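Local coordinates for protein esterase (Uncultured bacterium, PDB 5EGN) that degrades N-acyl homoserine lactones, the signals of bacterial quorum sensing, and is classed as a carboxylic ester hydrolase of the alpha/beta hydrolase fold, at residues 26-31 and 54-59; 64-69 and 177-182. The protein carries 2 engineered substitutions. One frame throughout, in Å; residues are numbered along the deposited sequence.

Interaction 1 of 2, residues 26-31 and 54-59; sequences HPFSTN and RGHGRS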
loop_
_atom_site.group_PDB
_atom_site.type_symbol
_atom_site.label_atom_id
_atom_site.label_comp_id
_atom_site.label_asym_id
_atom_site.label_seq_id
_atom_site.Cartn_x
_atom_site.Cartn_y
_atom_site.Cartn_z
ATOM N N HIS A 26 -10.012 6.568 0.921
ATOM C CA HIS A 26 -9.361 6.574 -0.388
ATOM C C HIS A 26 -10.238 7.175 -1.492
ATOM O O HIS A 26 -11.459 7.210 -1.360
ATOM C CB HIS A 26 -8.958 5.147 -0.768
ATOM C CG HIS A 26 -10.116 4.263 -1.108
ATOM N ND1 HIS A 26 -10.716 4.263 -2.349
ATOM C CD2 HIS A 26 -10.790 3.354 -0.365
ATOM C CE1 HIS A 26 -11.708 3.392 -2.357
ATOM N NE2 HIS A 26 -11.774 2.825 -1.166
ATOM N N PRO A 27 -9.613 7.640 -2.591
ATOM C CA PRO A 27 -10.377 8.161 -3.732
ATOM C C PRO A 27 -11.112 7.073 -4.511
ATOM O O PRO A 27 -10.921 5.884 -4.259
ATOM C CB PRO A 27 -9.300 8.813 -4.605
ATOM C CG PRO A 27 -8.060 8.082 -4.267
ATOM C CD PRO A 27 -8.163 7.799 -2.795
ATOM N N PHE A 28 -11.941 7.498 -5.457
ATOM C CA PHE A 28 -12.771 6.597 -6.248
ATOM C C PHE A 28 -11.927 5.657 -7.110
ATOM O O PHE A 28 -10.877 6.050 -7.619
ATOM C CB PHE A 28 -13.731 7.417 -7.117
ATOM C CG PHE A 28 -14.891 6.631 -7.659
ATOM C CD1 PHE A 28 -15.680 5.859 -6.823
ATOM C CD2 PHE A 28 -15.210 6.692 -9.005
ATOM C CE1 PHE A 28 -16.753 5.145 -7.327
ATOM C CE2 PHE A 28 -16.281 5.983 -9.514
ATOM C CZ PHE A 28 -17.053 5.208 -8.673
ATOM N N SER A 29 -12.394 4.413 -7.235
ATOM C CA SER A 29 -11.775 3.356 -8.048
ATOM C C SER A 29 -10.480 2.794 -7.454
ATOM O O SER A 29 -9.916 1.841 -7.992
ATOM C CB SER A 29 -11.497 3.849 -9.473
ATOM O OG SER A 29 -10.264 4.542 -9.534
ATOM N N THR A 30 -10.014 3.372 -6.353
ATOM C CA THR A 30 -8.805 2.882 -5.699
ATOM C C THR A 30 -9.153 2.077 -4.454
ATOM O O THR A 30 -10.260 1.550 -4.336
ATOM C CB THR A 30 -7.864 4.033 -5.301
ATOM O OG1 THR A 30 -8.437 4.768 -4.212
ATOM C CG2 THR A 30 -7.637 4.970 -6.476
ATOM N N ASN A 31 -8.199 1.980 -3.534
ATOM C CA ASN A 31 -8.442 1.374 -2.230
ATOM C C ASN A 31 -7.501 1.933 -1.169
ATOM O O ASN A 31 -6.779 2.898 -1.417
ATOM C CB ASN A 31 -8.305 -0.149 -2.297
ATOM C CG ASN A 31 -6.952 -0.596 -2.812
ATOM O OD1 ASN A 31 -5.949 -0.533 -2.100
ATOM N ND2 ASN A 31 -6.922 -1.069 -4.050
ATOM N N ARG A 54 -17.147 0.436 -0.014
ATOM C CA ARG A 54 -17.888 -0.648 -0.642
ATOM C C ARG A 54 -17.735 -0.543 -2.154
ATOM O O ARG A 54 -17.752 0.552 -2.714
ATOM C CB ARG A 54 -19.365 -0.616 -0.239
ATOM C CG ARG A 54 -20.094 0.671 -0.583
ATOM C CD ARG A 54 -21.588 0.526 -0.356
ATOM N NE ARG A 54 -21.891 0.130 1.017
ATOM C CZ ARG A 54 -23.107 -0.175 1.458
ATOM N NH1 ARG A 54 -24.145 -0.131 0.634
ATOM N NH2 ARG A 54 -23.287 -0.524 2.724
ATOM N N GLY A 55 -17.562 -1.684 -2.809
ATOM C CA GLY A 55 -17.335 -1.700 -4.241
ATOM C C GLY A 55 -15.874 -1.511 -4.599
ATOM O O GLY A 55 -15.515 -1.476 -5.775
ATOM N N HIS A 56 -15.028 -1.390 -3.580
ATOM C CA HIS A 56 -13.604 -1.163 -3.791
ATOM C C HIS A 56 -12.742 -2.165 -3.037
ATOM O O HIS A 56 -13.066 -2.562 -1.918
ATOM C CB HIS A 56 -13.216 0.255 -3.365
ATOM C CG HIS A 56 -13.894 1.332 -4.152
ATOM N ND1 HIS A 56 -15.197 1.716 -3.918
ATOM C CD2 HIS A 56 -13.449 2.107 -5.169
ATOM C CE1 HIS A 56 -15.526 2.682 -4.757
ATOM N NE2 HIS A 56 -14.484 2.938 -5.527
ATOM N N GLY A 57 -11.643 -2.565 -3.670
ATOM C CA GLY A 57 -10.618 -3.375 -3.037
ATOM C C GLY A 57 -11.080 -4.660 -2.379
ATOM O O GLY A 57 -11.528 -5.591 -3.048
ATOM N N ARG A 58 -10.968 -4.702 -1.057
ATOM C CA ARG A 58 -11.202 -5.923 -0.298
ATOM C C ARG A 58 -12.593 -5.972 0.324
ATOM O O ARG A 58 -12.971 -6.969 0.939
ATOM C CB ARG A 58 -10.140 -6.058 0.791
ATOM C CG ARG A 58 -8.724 -6.032 0.258
ATOM C CD ARG A 58 -7.730 -5.796 1.375
ATOM N NE ARG A 58 -7.478 -4.378 1.603
ATOM C CZ ARG A 58 -6.272 -3.823 1.557
ATOM N NH1 ARG A 58 -5.211 -4.571 1.294
ATOM N NH2 ARG A 58 -6.125 -2.525 1.776
ATOM N N SER A 59 -13.347 -4.891 0.168
ATOM C CA SER A 59 -14.704 -4.828 0.694
ATOM C C SER A 59 -15.689 -5.489 -0.259
ATOM O O SER A 59 -15.370 -5.729 -1.424
ATOM C CB SER A 59 -15.118 -3.378 0.954
ATOM O OG SER A 59 -14.391 -2.828 2.037
#
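His-56 lies against His-26 and Phe-28, joining two loops of the alpha/beta hydrolase fold: the one after strand 21-25, which in relatives supplies part of the oxyanion hole, and the family's Arg-Gly-X-Gly-X-Ser loop after strand 47-51. The two histidines form an offset edge-to-face pair, the edge of His-26 toward the face of His-56, with centroids 5.0 Å apart and planes at 61°. His-26 CE1 makes the touch, 3.5 Å from His-56 CG. CG of His-26 sits in the crowded position between backbone N and carbonyl carbon (chi1 71°), and the turn of the ring (chi2 82°) brings CE1 to the contact. Asn-31 CA covers the centre of one face of the His-26 ring, and His-53 stacks on the same imidazole. ND1 of His-26 donates to Pro-27 O, which also accepts from Thr-30 OG1 at 2.7 Å; the two donors come from opposite faces of the carbonyl plane and so tie the type II turn of Pro-27 to Thr-30 to the ring. On His-56, CG is anti to the carbonyl carbon, and ND1 donates to Arg-54 O (3.1 Å) from above the carbonyl plane, which restrains the rotation of the ring. Phe-28 crosses this side chain at about a right angle, its CD1 3.4 Å from NE2 of His-56. Ser-29 N lies at the edge of the His-56 ring, in its plane. Farther along, Asn-31 binds Asn-174 through ND2, Arg-58 forms a salt bridge with Asp-14 of the second subunit, and Asn-31 CB rests 4.0 Å from Gly-57 CA.

Interaction 2 of 2, residues 64-69 and 177-182; sequences TGYSIM and KHVFDA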
loop_
_atom_site.group_PDB
_atom_site.type_symbol
_atom_site.label_atom_id
_atom_site.label_comp_id
_atom_site.label_asym_id
_atom_site.label_seq_id
_atom_site.Cartn_x
_atom_site.Cartn_y
_atom_site.Cartn_z
ATOM N N THR A 64 -25.968 -2.618 -6.012
ATOM C CA THR A 64 -26.463 -1.258 -5.815
ATOM C C THR A 64 -26.302 -0.789 -4.374
ATOM O O THR A 64 -26.100 -1.596 -3.467
ATOM C CB THR A 64 -27.949 -1.135 -6.203
ATOM O OG1 THR A 64 -28.663 -2.288 -5.740
ATOM C CG2 THR A 64 -28.106 -1.022 -7.710
ATOM N N GLY A 65 -26.400 0.521 -4.172
ATOM C CA GLY A 65 -26.290 1.105 -2.847
ATOM C C GLY A 65 -25.009 1.894 -2.674
ATOM O O GLY A 65 -24.247 1.663 -1.737
ATOM N N TYR A 66 -24.773 2.835 -3.582
ATOM C CA TYR A 66 -23.536 3.602 -3.566
ATOM C C TYR A 66 -23.792 5.096 -3.443
ATOM O O TYR A 66 -23.230 5.896 -4.191
ATOM C CB TYR A 66 -22.715 3.305 -4.821
ATOM C CG TYR A 66 -22.230 1.877 -4.884
ATOM C CD1 TYR A 66 -21.174 1.449 -4.091
ATOM C CD2 TYR A 66 -22.833 0.953 -5.725
ATOM C CE1 TYR A 66 -20.729 0.146 -4.139
ATOM C CE2 TYR A 66 -22.393 -0.356 -5.780
ATOM C CZ TYR A 66 -21.341 -0.752 -4.984
ATOM O OH TYR A 66 -20.899 -2.054 -5.033
ATOM N N SER A 67 -24.652 5.467 -2.500
ATOM C CA SER A 67 -24.815 6.866 -2.137
ATOM C C SER A 67 -23.717 7.227 -1.149
ATOM O O SER A 67 -23.195 6.358 -0.451
ATOM C CB SER A 67 -26.196 7.128 -1.533
ATOM O OG SER A 67 -26.337 6.486 -0.279
ATOM N N ILE A 68 -23.365 8.506 -1.095
ATOM C CA ILE A 68 -22.330 8.970 -0.181
ATOM C C ILE A 68 -22.768 8.753 1.267
ATOM O O ILE A 68 -21.943 8.514 2.151
ATOM C CB ILE A 68 -22.000 10.455 -0.426
ATOM C CG1 ILE A 68 -21.621 10.670 -1.891
ATOM C CG2 ILE A 68 -20.865 10.914 0.467
ATOM C CD1 ILE A 68 -20.418 9.866 -2.330
ATOM N N MET A 69 -24.077 8.814 1.495
ATOM C CA MET A 69 -24.635 8.578 2.820
ATOM C C MET A 69 -24.382 7.142 3.275
ATOM O O MET A 69 -24.034 6.895 4.430
ATOM C CB MET A 69 -26.137 8.875 2.834
ATOM C CG MET A 69 -26.513 10.267 2.348
ATOM S SD MET A 69 -26.709 10.356 0.556
ATOM C CE MET A 69 -27.111 12.087 0.345
ATOM N N LYS A 177 -16.936 -3.172 -13.008
ATOM C CA LYS A 177 -17.643 -2.196 -13.826
ATOM C C LYS A 177 -19.016 -1.831 -13.265
ATOM O O LYS A 177 -19.472 -0.687 -13.388
ATOM C CB LYS A 177 -17.788 -2.731 -15.250
ATOM C CG LYS A 177 -18.278 -1.709 -16.243
ATOM C CD LYS A 177 -17.481 -0.424 -16.169
ATOM C CE LYS A 177 -18.374 0.743 -16.545
ATOM N NZ LYS A 177 -19.054 0.531 -17.857
ATOM N N HIS A 178 -19.666 -2.807 -12.642
ATOM C CA HIS A 178 -21.013 -2.610 -12.123
ATOM C C HIS A 178 -21.027 -1.642 -10.945
ATOM O O HIS A 178 -22.039 -1.000 -10.677
ATOM C CB HIS A 178 -21.633 -3.947 -11.712
ATOM C CG HIS A 178 -21.179 -4.444 -10.374
ATOM N ND1 HIS A 178 -20.094 -5.280 -10.219
ATOM C CD2 HIS A 178 -21.675 -4.236 -9.132
ATOM C CE1 HIS A 178 -19.936 -5.556 -8.936
ATOM N NE2 HIS A 178 -20.881 -4.935 -8.255
ATOM N N VAL A 179 -19.906 -1.544 -10.238
ATOM C CA VAL A 179 -19.790 -0.586 -9.148
ATOM C C VAL A 179 -19.737 0.828 -9.714
ATOM O O VAL A 179 -20.383 1.740 -9.193
ATOM C CB VAL A 179 -18.550 -0.853 -8.280
ATOM C CG1 VAL A 179 -18.320 0.290 -7.302
ATOM C CG2 VAL A 179 -18.716 -2.158 -7.530
ATOM N N PHE A 180 -18.977 1.005 -10.790
ATOM C CA PHE A 180 -18.936 2.289 -11.478
ATOM C C PHE A 180 -20.333 2.657 -11.962
ATOM O O PHE A 180 -20.829 3.744 -11.667
ATOM C CB PHE A 180 -17.955 2.260 -12.653
ATOM C CG PHE A 180 -17.904 3.546 -13.433
ATOM C CD1 PHE A 180 -18.600 3.682 -14.624
ATOM C CD2 PHE A 180 -17.169 4.626 -12.966
ATOM C CE1 PHE A 180 -18.556 4.864 -15.337
ATOM C CE2 PHE A 180 -17.121 5.808 -13.676
ATOM C CZ PHE A 180 -17.816 5.925 -14.863
ATOM N N ASP A 181 -20.970 1.740 -12.686
ATOM C CA ASP A 181 -22.310 1.980 -13.220
ATOM C C ASP A 181 -23.322 2.331 -12.126
ATOM O O ASP A 181 -24.109 3.270 -12.273
ATOM C CB ASP A 181 -22.786 0.761 -14.006
ATOM C CG ASP A 181 -21.994 0.546 -15.282
ATOM O OD1 ASP A 181 -21.486 1.541 -15.839
ATOM O OD2 ASP A 181 -21.882 -0.615 -15.728
ATOM N N ALA A 182 -23.290 1.582 -11.028
ATOM C CA ALA A 182 -24.220 1.792 -9.924
ATOM C C ALA A 182 -23.981 3.128 -9.229
ATOM O O ALA A 182 -24.929 3.839 -8.894
ATOM C CB ALA A 182 -24.118 0.656 -8.925
#
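Tyr-66 packs its ring on Val-179 and Ala-182, where the approach to helix 68-81 of the alpha/beta hydrolase core meets helix 177-185. That helix belongs to the largely helical insertion between strands 110-116 and 206-211, the usual place of the cap in this fold. CB of Tyr-66 points toward the helix, and with CG anti to the carbonyl carbon (chi1 -65°) the ring continues in that direction. Val-179 crosses it at about a right angle and uses both methyls. CG1, anti to its own backbone N, makes a CH-pi contact 4.2 Å from the Tyr-66 ring centroid, over one face but offset toward the rim, nearest CZ and CE1. CG2 goes instead to the phenol end, 3.3 Å from Tyr-66 OH. Ala-182 sits one helical turn on, and its CB points toward Tyr-66 and meets the CD2-CE2 side of the ring obliquely, 3.5 Å from Tyr-66 CD2. No hydrogen bond links the two segments, so the contact is apolar packing. The polar ends are held by the loop leading up to Thr-64: Tyr-66 OH bonds to Pro-62 O, and His-178 NE2 to Lys-61 O. Val-179 CG2 also lies over one face of the His-178 imidazole, offset toward its rim, and so meets both the histidine ring and the phenol oxygen. At the exposed margin, Thr-64 CA lies 4.3 Å from Ala-182 CB.

From the N terminus, the chain leaves strand 21-25 into residues 26-31, runs through helix 36-39 and strand 47-51, and returns at 54-59, where interaction 1 closes a short loop of 22 residues. Interaction 2 opens only afterwards, at 64-69, and closes at 177-182 after 107 residues that include strands 87-92 and 110-116 and several helices of the insertion. The two contacts are therefore in series, neither nested nor crossed, yet they touch in space. Arg-54 NH1 probably bonds to Gly-65 O, and Gly-55 CA packs on Val-179. Phe-28 also reaches Phe-180 and Ala-183, so both core loops meet helix 177-185.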